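Local coordinates for anti-sigma-factor antagonist (STAS) domain protein (Moorella thermoacetica, PDB 3ZXN), which probably serves as the RsbS-type STAS-domain protein of a stressosome, a signalling complex thought to be adapted here to secondary messenger control, at residues L46-S51 / L76-T81; T81-A86 / M101-N106. The protein carries 1 engineered substitution. One frame throughout, in Å; residues are numbered along the deposited sequence. Where two conformers were deposited one is given.

Contact 1 of 2, residues L46-S51 / L76-T81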
loop_
_atom_site.group_PDB
_atom_site.type_symbol
_atom_site.label_atom_id
_atom_site.label_comp_id
_atom_site.label_asym_id
_atom_site.label_seq_id
_atom_site.Cartn_x
_atom_site.Cartn_y
_atom_site.Cartn_z
ATOM N N LEU A 46 5.021 -5.720 -2.216
ATOM C CA LEU A 46 3.917 -4.870 -2.576
ATOM C C LEU A 46 4.253 -3.420 -2.222
ATOM O O LEU A 46 4.674 -3.128 -1.105
ATOM C CB LEU A 46 2.647 -5.325 -1.817
ATOM C CG LEU A 46 1.438 -4.393 -1.829
ATOM C CD1 LEU A 46 0.974 -4.175 -3.242
ATOM C CD2 LEU A 46 0.288 -4.972 -0.979
ATOM N N VAL A 47 4.067 -2.527 -3.188
ATOM C CA VAL A 47 4.241 -1.087 -2.969
ATOM C C VAL A 47 2.935 -0.379 -3.267
ATOM O O VAL A 47 2.361 -0.555 -4.344
ATOM C CB VAL A 47 5.311 -0.465 -3.909
ATOM C CG1 VAL A 47 5.573 0.995 -3.504
ATOM C CG2 VAL A 47 6.588 -1.282 -3.898
ATOM N N ILE A 48 2.451 0.416 -2.316
ATOM C CA ILE A 48 1.231 1.172 -2.555
ATOM C C ILE A 48 1.488 2.651 -2.311
ATOM O O ILE A 48 1.931 3.026 -1.234
ATOM C CB ILE A 48 0.077 0.740 -1.629
ATOM C CG1 ILE A 48 -0.300 -0.725 -1.880
ATOM C CG2 ILE A 48 -1.112 1.665 -1.858
ATOM C CD1 ILE A 48 -1.483 -1.220 -0.953
ATOM N N ASP A 49 1.196 3.482 -3.309
ATOM C CA ASP A 49 1.439 4.920 -3.193
ATOM C C ASP A 49 0.127 5.667 -3.022
ATOM O O ASP A 49 -0.822 5.444 -3.770
ATOM C CB ASP A 49 2.190 5.468 -4.417
ATOM C CG ASP A 49 2.507 6.951 -4.286
ATOM O OD1 ASP A 49 1.615 7.782 -4.563
ATOM O OD2 ASP A 49 3.647 7.277 -3.904
ATOM N N ILE A 50 0.099 6.581 -2.062
ATOM C CA ILE A 50 -1.106 7.368 -1.807
ATOM C C ILE A 50 -0.927 8.877 -1.968
ATOM O O ILE A 50 -1.734 9.648 -1.456
ATOM C CB ILE A 50 -1.670 7.059 -0.391
ATOM C CG1 ILE A 50 -0.619 7.364 0.691
ATOM C CG2 ILE A 50 -2.081 5.610 -0.328
ATOM C CD1 ILE A 50 -1.175 7.368 2.149
ATOM N N SER A 51 0.109 9.295 -2.702
ATOM C CA SER A 51 0.421 10.723 -2.842
ATOM C C SER A 51 -0.725 11.538 -3.445
ATOM O O SER A 51 -0.858 12.737 -3.180
ATOM C CB SER A 51 1.704 10.929 -3.657
ATOM O OG SER A 51 1.571 10.415 -4.962
ATOM N N LEU A 76 4.519 -11.195 2.892
ATOM C CA LEU A 76 4.757 -10.329 1.737
ATOM C C LEU A 76 5.291 -8.970 2.185
ATOM O O LEU A 76 4.587 -8.208 2.843
ATOM C CB LEU A 76 3.460 -10.159 0.934
ATOM C CG LEU A 76 3.514 -9.329 -0.352
ATOM C CD1 LEU A 76 4.341 -10.025 -1.448
ATOM C CD2 LEU A 76 2.100 -9.053 -0.840
ATOM N N PRO A 77 6.560 -8.666 1.856
ATOM C CA PRO A 77 7.060 -7.325 2.173
ATOM C C PRO A 77 6.152 -6.224 1.618
ATOM O O PRO A 77 5.719 -6.310 0.478
ATOM C CB PRO A 77 8.430 -7.294 1.458
ATOM C CG PRO A 77 8.890 -8.721 1.509
ATOM C CD PRO A 77 7.622 -9.548 1.336
ATOM N N PHE A 78 5.909 -5.183 2.406
ATOM C CA PHE A 78 4.947 -4.156 2.038
ATOM C C PHE A 78 5.499 -2.781 2.388
ATOM O O PHE A 78 5.948 -2.579 3.504
ATOM C CB PHE A 78 3.628 -4.399 2.809
ATOM C CG PHE A 78 2.626 -3.283 2.691
ATOM C CD1 PHE A 78 2.218 -2.818 1.453
ATOM C CD2 PHE A 78 2.052 -2.723 3.822
ATOM C CE1 PHE A 78 1.275 -1.791 1.347
ATOM C CE2 PHE A 78 1.104 -1.711 3.714
ATOM C CZ PHE A 78 0.722 -1.244 2.478
ATOM N N VAL A 79 5.477 -1.852 1.430
ATOM C CA VAL A 79 5.877 -0.476 1.702
ATOM C C VAL A 79 4.794 0.500 1.232
ATOM O O VAL A 79 4.227 0.351 0.152
ATOM C CB VAL A 79 7.283 -0.139 1.092
ATOM C CG1 VAL A 79 7.268 -0.276 -0.410
ATOM C CG2 VAL A 79 7.758 1.258 1.518
ATOM N N LEU A 80 4.491 1.479 2.086
ATOM C CA LEU A 80 3.497 2.505 1.797
ATOM C C LEU A 80 4.265 3.782 1.471
ATOM O O LEU A 80 5.195 4.128 2.196
ATOM C CB LEU A 80 2.610 2.747 3.026
ATOM C CG LEU A 80 1.445 3.727 2.878
ATOM C CD1 LEU A 80 0.392 3.175 1.910
ATOM C CD2 LEU A 80 0.817 4.051 4.239
ATOM N N THR A 81 3.897 4.448 0.377
ATOM C CA THR A 81 4.678 5.580 -0.124
ATOM C C THR A 81 3.821 6.811 -0.425
ATOM O O THR A 81 2.601 6.707 -0.598
ATOM C CB THR A 81 5.516 5.202 -1.409
ATOM O OG1 THR A 81 4.651 5.007 -2.530
ATOM C CG2 THR A 81 6.341 3.933 -1.196
#
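D49 holds CG anti to its backbone N (chi1 -177°), and T81 sets OG1 between its own N and carbonyl carbon (chi1 70°). The two side chains cross at about a right angle, and T81 OG1 donates to D49 OD2 at 2.8 Å. The hydroxyl comes from the anti side, 21° out of the carboxylate plane. The other oxygen, D49 OD1, takes S51 OG on its syn lone pair and S51 N from above the plane at 2.8 Å. The bond to S51 N makes an Asx turn at the strand end. Strands 45-49 and 78-81 run parallel in the core of the STAS sheet, and V79 N donates to L46 O at 2.9 Å. On the face of L46 and I48, the F78 ring offers its CE1 corner to I48. I48 CD1 lies 3.6 Å from F78 CE1, while I48 CG1 meets the ring edge in plane. L46 CG packs 3.7 Å from F78 CD1. On the other face V47, V79 and T81 lie together. Helices 25-38 and 58-74 cover the L46 and I48 face; L107 of helix 107-118 packs on V47 and D49. Three donors thus grip the buried D49 carboxylate, which probably favours its ionised form.

Contact 2 of 2, residues T81-A86 / M101-N106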
loop_
_atom_site.group_PDB
_atom_site.type_symbol
_atom_site.label_atom_id
_atom_site.label_comp_id
_atom_site.label_asym_id
_atom_site.label_seq_id
_atom_site.Cartn_x
_atom_site.Cartn_y
_atom_site.Cartn_z
ATOM N N THR A 81 3.897 4.448 0.377
ATOM C CA THR A 81 4.678 5.580 -0.124
ATOM C C THR A 81 3.821 6.811 -0.425
ATOM O O THR A 81 2.601 6.707 -0.598
ATOM C CB THR A 81 5.516 5.202 -1.409
ATOM O OG1 THR A 81 4.651 5.007 -2.530
ATOM C CG2 THR A 81 6.341 3.933 -1.196
ATOM N N GLY A 82 4.477 7.977 -0.486
ATOM C CA GLY A 82 3.822 9.233 -0.837
ATOM C C GLY A 82 2.949 9.796 0.279
ATOM O O GLY A 82 1.812 10.184 0.039
ATOM N N ILE A 83 3.486 9.833 1.496
ATOM C CA ILE A 83 2.744 10.244 2.689
ATOM C C ILE A 83 3.207 11.613 3.209
ATOM O O ILE A 83 4.246 11.726 3.871
ATOM C CB ILE A 83 2.943 9.248 3.838
ATOM C CG1 ILE A 83 2.617 7.822 3.378
ATOM C CG2 ILE A 83 2.101 9.661 5.049
ATOM C CD1 ILE A 83 3.075 6.759 4.353
ATOM N N LYS A 84 2.425 12.644 2.928
ATOM C CA LYS A 84 2.764 13.981 3.397
ATOM C C LYS A 84 2.511 14.069 4.894
ATOM O O LYS A 84 1.702 13.308 5.434
ATOM C CB LYS A 84 1.961 15.043 2.641
ATOM C CG LYS A 84 0.447 14.933 2.816
ATOM C CD LYS A 84 -0.247 15.945 1.915
ATOM C CE LYS A 84 -1.748 15.943 2.119
ATOM N NZ LYS A 84 -2.412 16.967 1.264
ATOM N N PRO A 85 3.211 14.996 5.573
ATOM C CA PRO A 85 3.083 15.187 7.022
ATOM C C PRO A 85 1.636 15.184 7.532
ATOM O O PRO A 85 1.339 14.490 8.498
ATOM C CB PRO A 85 3.732 16.558 7.244
ATOM C CG PRO A 85 4.820 16.601 6.197
ATOM C CD PRO A 85 4.248 15.876 4.988
ATOM N N ALA A 86 0.746 15.938 6.901
ATOM C CA ALA A 86 -0.621 16.039 7.415
ATOM C C ALA A 86 -1.317 14.678 7.378
ATOM O O ALA A 86 -2.097 14.331 8.269
ATOM C CB ALA A 86 -1.410 17.070 6.625
ATOM N N MET A 101 6.155 0.334 10.377
ATOM C CA MET A 101 6.040 -0.257 9.048
ATOM C C MET A 101 6.987 0.413 8.054
ATOM O O MET A 101 7.484 1.509 8.310
ATOM C CB MET A 101 4.601 -0.220 8.545
ATOM C CG MET A 101 4.118 1.130 8.100
ATOM S SD MET A 101 2.405 1.060 7.508
ATOM C CE MET A 101 2.576 0.181 5.971
ATOM N N ALA A 102 7.237 -0.264 6.940
ATOM C CA ALA A 102 8.103 0.282 5.900
ATOM C C ALA A 102 7.351 1.363 5.125
ATOM O O ALA A 102 6.282 1.117 4.567
ATOM C CB ALA A 102 8.569 -0.821 4.967
ATOM N N THR A 103 7.891 2.578 5.118
ATOM C CA THR A 103 7.328 3.632 4.293
ATOM C C THR A 103 8.468 4.233 3.438
ATOM O O THR A 103 9.632 4.149 3.813
ATOM C CB THR A 103 6.608 4.737 5.122
ATOM O OG1 THR A 103 7.537 5.390 5.994
ATOM C CG2 THR A 103 5.428 4.158 5.970
ATOM N N ALA A 104 8.120 4.793 2.286
ATOM C CA ALA A 104 9.110 5.453 1.425
ATOM C C ALA A 104 8.509 6.694 0.753
ATOM O O ALA A 104 7.299 6.920 0.788
ATOM C CB ALA A 104 9.716 4.479 0.407
ATOM N N LEU A 105 9.365 7.530 0.177
ATOM C CA LEU A 105 8.921 8.826 -0.314
ATOM C C LEU A 105 8.058 8.697 -1.565
ATOM O O LEU A 105 7.107 9.435 -1.752
ATOM C CB LEU A 105 10.151 9.712 -0.633
ATOM C CG LEU A 105 9.821 11.114 -1.151
ATOM C CD1 LEU A 105 8.961 11.861 -0.131
ATOM C CD2 LEU A 105 11.115 11.909 -1.508
ATOM N N ASN A 106 8.419 7.758 -2.428
ATOM C CA ASN A 106 7.757 7.595 -3.707
ATOM C C ASN A 106 7.936 6.165 -4.180
ATOM O O ASN A 106 8.542 5.346 -3.487
ATOM C CB ASN A 106 8.336 8.572 -4.735
ATOM C CG ASN A 106 9.825 8.420 -4.900
ATOM O OD1 ASN A 106 10.337 7.312 -5.028
ATOM N ND2 ASN A 106 10.537 9.538 -4.869
HETATM O O HOH W 1 6.179 9.405 2.033
#
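The last crossover of the STAS fold, the beta-alpha-beta unit of strand 78-81, helix 85-93 and strand 102-104, is closed here at the ends of its two parallel strands. T81 pairs with A104 in a parallel bridge. Just beyond it, G82 turns the chain away from the sheet with a positive phi of 74°. G82 N donates to A104 O at 3.3 Å, with the donor tilted 15° from the carbonyl plane. A second bond from G82 N, to L105 O, is weak. A104 O also lies 3.1 Å from T81 CA, in a CA-H...O contact.

T81 CG2 lies 3.8 Å from A104 CB and also comes 3.5 Å from the backbone oxygen N106 O. L107 of helix 107-118 packs on T81 as well. Beside the bridge, I83 and T103 cross at about a right angle. I83 holds CG1 anti to its carbonyl carbon (chi1 -53°), and its CD1 touches T103 CG2 at 3.9 Å. I50 also meets I83.

N106 is the N-cap residue of helix 107-118, and its OD1 accepts from K109 N. One water bridges the two segments: it accepts from I83 N at 2.8 Å and donates to A104 O at 3.0 Å.

In the fold
Contact 1 and contact 2 share T81, and their centres lie about 9 Å apart. They come in series along the chain: helix 58-74 connects the strands of contact 1, helix 85-93 those of contact 2. Contact 1 is buried near the centre of the chain, and contact 2 lies nearer the surface. Strand 78-81 is common ground, with strand 45-49 on one side of it and the outermost strand 102-104 on the other. L80 N and O probably bond A102 O and A104 N, and M101 packs on F78. The two crossovers thus extend one STAS sheet from its core to its edge strand.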